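PDB 4LKS: glycosyl hydrolase, family 31/fibronectin type III domain protein from Clostridium perfringens, which binds galactose, probably as part of larger glycans, through a family 32 carbohydrate-binding module, a calcium-containing beta-sandwich attached to a glycoside hydrolase. Local coordinates for residues L26-A31 against V64-K69; V92-I97 against A145-G150. All blocks are in the same frame, centred on the assembly; numbering follows the deposited sequence.

Interaction 1: residues L26-A31 against V64-K69; sequences LEAIYA and VSITIK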
ATOM      1  N   LEU A  26      -6.004  -5.205  10.970  1.00 11.14           N
ATOM      2  CA  LEU A  26      -4.853  -4.439  10.492  1.00 12.88           C
ATOM      3  C   LEU A  26      -4.629  -3.177  11.316  1.00 11.38           C
ATOM      4  O   LEU A  26      -5.586  -2.510  11.717  1.00 12.56           O
ATOM      5  CB  LEU A  26      -5.074  -4.008   9.036  1.00 11.42           C
ATOM      6  CG  LEU A  26      -5.505  -5.075   8.035  1.00 13.51           C
ATOM      7  CD1 LEU A  26      -5.675  -4.449   6.652  1.00 14.90           C
ATOM      8  CD2 LEU A  26      -4.501  -6.209   8.000  1.00 13.03           C
ATOM      9  N   GLU A  27      -3.365  -2.827  11.522  1.00 10.47           N
ATOM     10  CA  GLU A  27      -2.998  -1.597  12.212  1.00 10.67           C
ATOM     11  C   GLU A  27      -1.779  -0.971  11.537  1.00 10.89           C
ATOM     12  O   GLU A  27      -0.708  -1.595  11.463  1.00 11.60           O
ATOM     13  CB  GLU A  27      -2.692  -1.870  13.690  1.00 12.04           C
ATOM     14  CG  GLU A  27      -2.340  -0.601  14.454  1.00 12.65           C
ATOM     15  CD  GLU A  27      -1.808  -0.847  15.863  1.00 17.11           C
ATOM     16  OE1 GLU A  27      -1.598  -2.014  16.252  1.00 21.04           O
ATOM     17  OE2 GLU A  27      -1.579   0.158  16.575  1.00 23.91           O
ATOM     18  N   ALA A  28      -1.920   0.262  11.056  1.00  9.81           N
ATOM     19  CA  ALA A  28      -0.761   0.978  10.525  1.00  9.14           C
ATOM     20  C   ALA A  28       0.074   1.473  11.698  1.00 11.91           C
ATOM     21  O   ALA A  28      -0.391   2.297  12.493  1.00 13.40           O
ATOM     22  CB  ALA A  28      -1.189   2.143   9.638  1.00  9.45           C
ATOM     23  N   ILE A  29       1.299   0.977  11.812  1.00  9.51           N
ATOM     24  CA  ILE A  29       2.114   1.313  12.977  1.00 12.28           C
ATOM     25  C   ILE A  29       3.233   2.299  12.683  1.00 14.11           C
ATOM     26  O   ILE A  29       3.819   2.867  13.604  1.00 14.18           O
ATOM     27  CB  ILE A  29       2.691   0.061  13.667  1.00 11.07           C
ATOM     28  CG1 ILE A  29       3.617  -0.709  12.723  1.00 11.83           C
ATOM     29  CG2 ILE A  29       1.572  -0.825  14.203  1.00 13.00           C
ATOM     30  CD1 ILE A  29       4.534  -1.670  13.458  1.00 13.02           C
ATOM     31  N   TYR A  30       3.525   2.522  11.407  1.00 11.02           N
ATOM     32  CA  TYR A  30       4.585   3.450  11.025  1.00 10.25           C
ATOM     33  C   TYR A  30       4.424   3.906   9.584  1.00 13.65           C
ATOM     34  O   TYR A  30       3.968   3.149   8.733  1.00 11.55           O
ATOM     35  CB  TYR A  30       5.956   2.778  11.204  1.00 14.89           C
ATOM     36  CG  TYR A  30       7.107   3.585  10.663  1.00 21.21           C
ATOM     37  CD1 TYR A  30       7.742   4.545  11.439  1.00 34.02           C
ATOM     38  CD2 TYR A  30       7.558   3.388   9.368  1.00 20.18           C
ATOM     39  CE1 TYR A  30       8.796   5.285  10.924  1.00 32.76           C
ATOM     40  CE2 TYR A  30       8.596   4.119   8.848  1.00 34.18           C
ATOM     41  CZ  TYR A  30       9.215   5.060   9.627  1.00 29.72           C
ATOM     42  OH  TYR A  30      10.259   5.782   9.098  1.00 38.22           O
ATOM     43  N   ALA A  31       4.807   5.146   9.305  1.00 10.88           N
ATOM     44  CA  ALA A  31       5.003   5.600   7.943  1.00 11.43           C
ATOM     45  C   ALA A  31       6.118   6.625   7.936  1.00 12.32           C
ATOM     46  O   ALA A  31       6.346   7.305   8.938  1.00 12.87           O
ATOM     47  CB  ALA A  31       3.724   6.202   7.370  1.00 11.93           C
ATOM     48  N   VAL A  64       9.191   6.329   0.156  1.00 11.64           N
ATOM     49  CA  VAL A  64       8.502   6.381   1.435  1.00 10.88           C
ATOM     50  C   VAL A  64       7.837   5.033   1.653  1.00 11.23           C
ATOM     51  O   VAL A  64       7.579   4.301   0.698  1.00 11.17           O
ATOM     52  CB  VAL A  64       7.441   7.514   1.511  1.00 11.18           C
ATOM     53  CG1 VAL A  64       8.095   8.889   1.378  1.00 12.72           C
ATOM     54  CG2 VAL A  64       6.344   7.319   0.461  1.00 13.42           C
ATOM     55  N   SER A  65       7.569   4.705   2.903  1.00  8.89           N
ATOM     56  CA  SER A  65       6.978   3.414   3.194  0.68  9.13           C
ATOM     57  C   SER A  65       5.955   3.513   4.314  1.00  8.79           C
ATOM     58  O   SER A  65       5.894   4.503   5.078  1.00 10.54           O
ATOM     59  CB  SER A  65       8.061   2.387   3.538  0.68 12.79           C
ATOM     60  OG  SER A  65       8.560   2.613   4.839  0.68 11.16           O
ATOM     61  N   ILE A  66       5.131   2.483   4.386  1.00  8.72           N
ATOM     62  CA  ILE A  66       4.141   2.355   5.439  1.00  9.64           C
ATOM     63  C   ILE A  66       4.205   0.913   5.939  1.00  8.66           C
ATOM     64  O   ILE A  66       4.320  -0.020   5.140  1.00  8.25           O
ATOM     65  CB  ILE A  66       2.720   2.744   4.948  1.00 10.00           C
ATOM     66  CG1 ILE A  66       1.709   2.610   6.084  1.00  9.70           C
ATOM     67  CG2 ILE A  66       2.294   1.922   3.717  1.00 10.81           C
ATOM     68  CD1 ILE A  66       0.361   3.229   5.762  1.00 10.01           C
ATOM     69  N   THR A  67       4.150   0.730   7.254  1.00  7.90           N
ATOM     70  CA  THR A  67       4.187  -0.607   7.840  1.00  8.96           C
ATOM     71  C   THR A  67       2.851  -0.939   8.489  1.00  9.91           C
ATOM     72  O   THR A  67       2.350  -0.179   9.332  1.00 10.35           O
ATOM     73  CB  THR A  67       5.282  -0.749   8.897  1.00 11.99           C
ATOM     74  OG1 THR A  67       6.558  -0.505   8.296  1.00 12.16           O
ATOM     75  CG2 THR A  67       5.256  -2.159   9.500  1.00 11.35           C
ATOM     76  N   ILE A  68       2.274  -2.060   8.063  1.00  8.47           N
ATOM     77  CA  ILE A  68       1.029  -2.583   8.609  1.00  8.90           C
ATOM     78  C   ILE A  68       1.320  -3.780   9.505  1.00  9.17           C
ATOM     79  O   ILE A  68       2.035  -4.722   9.110  1.00 10.41           O
ATOM     80  CB  ILE A  68       0.076  -3.044   7.488  1.00  8.94           C
ATOM     81  CG1 ILE A  68      -0.110  -1.944   6.427  1.00  7.36           C
ATOM     82  CG2 ILE A  68      -1.268  -3.533   8.076  1.00  9.38           C
ATOM     83  CD1 ILE A  68      -0.495  -0.551   6.960  1.00  9.68           C
ATOM     84  N   LYS A  69       0.772  -3.734  10.718  1.00 10.26           N
ATOM     85  CA  LYS A  69       0.842  -4.838  11.663  1.00 10.10           C
ATOM     86  C   LYS A  69      -0.487  -5.576  11.647  1.00  9.75           C
ATOM     87  O   LYS A  69      -1.539  -4.944  11.698  1.00 11.28           O
ATOM     88  CB  LYS A  69       1.093  -4.289  13.073  1.00 11.31           C
ATOM     89  CG  LYS A  69       1.096  -5.351  14.160  1.00 12.43           C
ATOM     90  CD  LYS A  69       1.184  -4.704  15.536  1.00 14.58           C
ATOM     91  CE  LYS A  69       1.088  -5.747  16.624  1.00 16.68           C
ATOM     92  NZ  LYS A  69       1.293  -5.134  17.973  1.00 20.85           N
TER
HETATM   93  O   HOH W   1      -0.115  -2.630  18.365  1.00 32.40           O
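E27 to A31 run antiparallel to I66 to K69, adding an edge strand to the five-stranded sheet of a beta-sandwich with the F5/8 type C (discoidin-like) fold. The backbone ladder comes first. E27 and K69 form a hydrogen-bonded pair in which K69 N reaches E27 O at 2.7 Å, nearly straight at 173°, while E27 N returns a more bent bond (143°) to K69 O. After the close pair A28–I68 the register slips by one residue. I29 and Y30 then both stand opposite T67, forming a beta bulge: I29 N donates to T67 O at 2.9 Å and T67 N to Y30 O at 2.8 Å. CA-H...O contacts fill in between these bonds, among them A31 CA to S65 O.

Apolar packing lies on the face carrying A28, A31, I66 and I68. The CD1 of I68 folds back to A28 CB at 3.9 Å, and I68 CG2 meets L26 CB. This face looks into the sandwich, where I68 touches L162 and F164 of strand 158-166, and A31 and I66 lean on W52.

The other face bears E27, Y30, T67 and K69. At the bulge I29 has CG1 in the crowded position between its backbone N and carbonyl carbon (chi1 62°); from there CG1 meets T67 CG2 at 3.9 Å, while I29 CG2 reaches K69 CB at 3.7 Å. The Y30 ring lies obliquely beside T67, its CD2 nearest T67 OG1.

E27 and K69, both extended, lie side by side and point the same way. Their charged ends stop short of a salt bridge, and one water joins them, donating to E27 OE1 at 2.7 Å and accepting from K69 NZ at 2.9 Å.

Interaction 2: residues V92-I97 against A145-G150; sequences VTEYKI and ALKTLG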
ATOM      1  N   VAL A  92       0.740   5.143  -6.657  1.00  9.99           N
ATOM      2  CA  VAL A  92       1.997   4.395  -6.644  1.00  8.89           C
ATOM      3  C   VAL A  92       2.142   3.577  -7.926  1.00 12.48           C
ATOM      4  O   VAL A  92       1.237   2.822  -8.302  1.00 10.77           O
ATOM      5  CB  VAL A  92       2.066   3.468  -5.420  1.00  8.75           C
ATOM      6  CG1 VAL A  92       3.299   2.584  -5.496  1.00 10.69           C
ATOM      7  CG2 VAL A  92       2.061   4.305  -4.125  1.00  9.59           C
ATOM      8  N   THR A  93       3.276   3.727  -8.612  1.00 11.03           N
ATOM      9  CA  THR A  93       3.485   2.989  -9.863  1.00 10.12           C
ATOM     10  C   THR A  93       4.603   1.946  -9.788  1.00 10.05           C
ATOM     11  O   THR A  93       4.665   1.047 -10.624  1.00 11.28           O
ATOM     12  CB  THR A  93       3.730   3.934 -11.073  1.00 12.13           C
ATOM     13  OG1 THR A  93       5.056   4.471 -11.002  1.00 14.81           O
ATOM     14  CG2 THR A  93       2.720   5.073 -11.081  1.00 11.56           C
ATOM     15  N   GLU A  94       5.492   2.078  -8.806  1.00  8.85           N
ATOM     16  CA  GLU A  94       6.518   1.071  -8.543  1.00  9.26           C
ATOM     17  C   GLU A  94       6.609   0.900  -7.031  1.00  9.06           C
ATOM     18  O   GLU A  94       6.628   1.887  -6.279  1.00  9.38           O
ATOM     19  CB  GLU A  94       7.894   1.460  -9.125  1.00 10.81           C
ATOM     20  CG  GLU A  94       8.881   0.281  -9.151  1.00 10.13           C
ATOM     21  CD  GLU A  94      10.329   0.669  -9.436  1.00 17.89           C
ATOM     22  OE1 GLU A  94      10.662   1.869  -9.437  1.00 24.06           O
ATOM     23  OE2 GLU A  94      11.145  -0.258  -9.630  1.00 26.11           O
ATOM     24  N   TYR A  95       6.650  -0.351  -6.577  1.00  8.64           N
ATOM     25  CA  TYR A  95       6.590  -0.655  -5.149  1.00  9.58           C
ATOM     26  C   TYR A  95       7.571  -1.763  -4.762  1.00  9.91           C
ATOM     27  O   TYR A  95       8.092  -2.509  -5.616  1.00  9.75           O
ATOM     28  CB  TYR A  95       5.157  -1.075  -4.748  1.00  8.57           C
ATOM     29  CG  TYR A  95       4.741  -2.331  -5.484  1.00  8.02           C
ATOM     30  CD1 TYR A  95       5.101  -3.589  -5.004  1.00  7.84           C
ATOM     31  CD2 TYR A  95       4.051  -2.265  -6.684  1.00  8.18           C
ATOM     32  CE1 TYR A  95       4.781  -4.747  -5.699  1.00  9.02           C
ATOM     33  CE2 TYR A  95       3.718  -3.428  -7.391  1.00  8.85           C
ATOM     34  CZ  TYR A  95       4.089  -4.662  -6.881  1.00 10.39           C
ATOM     35  OH  TYR A  95       3.791  -5.829  -7.557  1.00 11.29           O
ATOM     36  N   LYS A  96       7.779  -1.875  -3.458  1.00  8.67           N
ATOM     37  CA  LYS A  96       8.487  -2.997  -2.863  1.00  9.64           C
ATOM     38  C   LYS A  96       7.656  -3.497  -1.689  1.00  8.83           C
ATOM     39  O   LYS A  96       6.993  -2.707  -0.991  1.00  8.88           O
ATOM     40  CB  LYS A  96       9.896  -2.585  -2.401  1.00 11.01           C
ATOM     41  CG  LYS A  96      10.671  -3.707  -1.703  1.00 12.53           C
ATOM     42  CD  LYS A  96      12.128  -3.330  -1.468  1.00 14.27           C
ATOM     43  CE  LYS A  96      12.272  -2.247  -0.422  1.00 16.33           C
ATOM     44  NZ  LYS A  96      13.732  -2.027  -0.134  1.00 16.94           N
ATOM     45  N   ILE A  97       7.668  -4.816  -1.509  1.00  8.84           N
ATOM     46  CA  ILE A  97       7.008  -5.442  -0.373  0.62  7.96           C
ATOM     47  C   ILE A  97       8.037  -6.198   0.453  1.00  8.37           C
ATOM     48  O   ILE A  97       8.825  -6.991  -0.076  1.00  9.36           O
ATOM     49  CB  ILE A  97       5.916  -6.420  -0.823  0.62  7.58           C
ATOM     50  CG1 ILE A  97       4.769  -5.655  -1.477  0.62 11.20           C
ATOM     51  CG2 ILE A  97       5.394  -7.222   0.376  0.62  9.08           C
ATOM     52  CD1 ILE A  97       3.790  -6.527  -2.203  0.62  8.91           C
ATOM     53  N   ALA A 145       6.821   2.826  -1.582  1.00  8.21           N
ATOM     54  CA  ALA A 145       6.550   3.475  -2.853  1.00  8.87           C
ATOM     55  C   ALA A 145       7.873   3.952  -3.437  1.00 12.09           C
ATOM     56  O   ALA A 145       8.560   4.772  -2.827  1.00 11.65           O
ATOM     57  CB  ALA A 145       5.609   4.647  -2.650  1.00  9.61           C
ATOM     58  N   LEU A 146       8.209   3.451  -4.623  1.00 10.08           N
ATOM     59  CA  LEU A 146       9.487   3.747  -5.279  1.00 11.51           C
ATOM     60  C   LEU A 146       9.319   4.777  -6.392  1.00 12.61           C
ATOM     61  O   LEU A 146      10.231   5.568  -6.663  1.00 15.57           O
ATOM     62  CB  LEU A 146      10.094   2.462  -5.860  1.00 10.87           C
ATOM     63  CG  LEU A 146      10.384   1.348  -4.854  1.00 13.32           C
ATOM     64  CD1 LEU A 146      10.776   0.063  -5.587  1.00 18.89           C
ATOM     65  CD2 LEU A 146      11.468   1.761  -3.876  1.00 14.82           C
ATOM     66  N   LYS A 147       8.162   4.753  -7.043  1.00 11.52           N
ATOM     67  CA  LYS A 147       7.809   5.730  -8.063  1.00  9.82           C
ATOM     68  C   LYS A 147       6.330   6.031  -7.891  1.00 12.14           C
ATOM     69  O   LYS A 147       5.543   5.129  -7.551  1.00 11.98           O
ATOM     70  CB  LYS A 147       8.047   5.170  -9.466  1.00 11.74           C
ATOM     71  CG  LYS A 147       9.514   4.953  -9.834  1.00 15.09           C
ATOM     72  CD  LYS A 147       9.634   4.386 -11.233  1.00 16.09           C
ATOM     73  CE  LYS A 147      11.099   4.242 -11.626  1.00 23.62           C
ATOM     74  NZ  LYS A 147      11.241   3.621 -12.969  1.00 34.81           N
ATOM     75  N   THR A 148       5.945   7.285  -8.118  1.00 12.12           N
ATOM     76  CA  THR A 148       4.561   7.704  -7.944  1.00 10.93           C
ATOM     77  C   THR A 148       4.180   8.780  -8.958  1.00 12.76           C
ATOM     78  O   THR A 148       5.060   9.388  -9.596  1.00 13.63           O
ATOM     79  CB  THR A 148       4.325   8.319  -6.560  1.00 12.56           C
ATOM     80  OG1 THR A 148       5.167   9.468  -6.426  1.00 12.93           O
ATOM     81  CG2 THR A 148       4.654   7.342  -5.438  1.00 11.93           C
ATOM     82  N   LEU A 149       2.878   9.026  -9.076  1.00 12.29           N
ATOM     83  CA  LEU A 149       2.348  10.090  -9.928  1.00 13.40           C
ATOM     84  C   LEU A 149       1.837  11.238  -9.073  1.00 17.39           C
ATOM     85  O   LEU A 149       1.567  11.076  -7.882  1.00 18.96           O
ATOM     86  CB  LEU A 149       1.213   9.566 -10.793  1.00 16.58           C
ATOM     87  CG  LEU A 149       1.536   8.378 -11.690  1.00 16.90           C
ATOM     88  CD1 LEU A 149       0.298   7.902 -12.414  1.00 24.46           C
ATOM     89  CD2 LEU A 149       2.644   8.700 -12.674  1.00 22.98           C
ATOM     90  N   GLY A 150       1.700  12.410  -9.682  1.00 15.51           N
ATOM     91  CA  GLY A 150       1.181  13.558  -8.960  1.00 18.23           C
ATOM     92  C   GLY A 150       1.426  14.828  -9.746  1.00 22.29           C
ATOM     93  O   GLY A 150       2.043  14.783 -10.812  1.00 20.72           O
TER
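The carboxylate of E94 lies between L146 and K147. L146 CD1 sits over one face, 3.9 Å from E94 CD, with L146 CB over the same face nearer OE1. On the opposite side of the plane, beyond the OE1 edge, pass CD and CE of the extended K147 chain, CE at 3.3 Å from E94 OE1. The ammonium goes past the oxygen, leaving a long salt bridge of 4.0 Å between K147 NZ and E94 OE1, so methylenes make most of this contact.

Two classic beta bulges follow one another here. T93 N and E94 N both bond to K147 O, at 2.9 and 3.3 Å, approaching from above the same face of its carbonyl plane. In return E94 O takes L146 N at 2.8 Å and, weakly, K147 N. The bulges fall where both chains turn a corner, E94 on one and L146-K147 on the other.

T93 OG1 rests against K147 CB at 3.4 Å, while its CG2, anti to the carbonyl carbon, butts against L149 CG at 3.6 Å. On the inner face V92 CG2 packs on A145 CB.

T148 OG1 is hydrogen-bonded to Y156 O, and Y156 belongs to the galactose pocket. The chain has no helices: strand 107-113 flanks 95-97 on one side, strand 140-148 on the other, and Y95 reaches I131 of the facing sheet.

In the fold
Both interactions reach the five-stranded sheet, and they meet where V64 O lies 2.8 Å from A145 N, a probable hydrogen bond between strands 64-70 and 140-148. Interaction 1 fastens the outermost strand 26-31 to that sheet; interaction 2 joins its inner strands where they turn a corner. Each is partly buried, with largely apolar side chains on the inward face, aliphatic in interaction 1 and including Y95 in interaction 2, and an acid-lysine pair on the outside. That pair is water-bridged in interaction 1 and a long direct salt bridge in interaction 2. One bulge interrupts the first ladder, two interrupt the second. The side chain of I66 is about 10 Å from the calcium ion, that of T148 about 10 Å from the galactose.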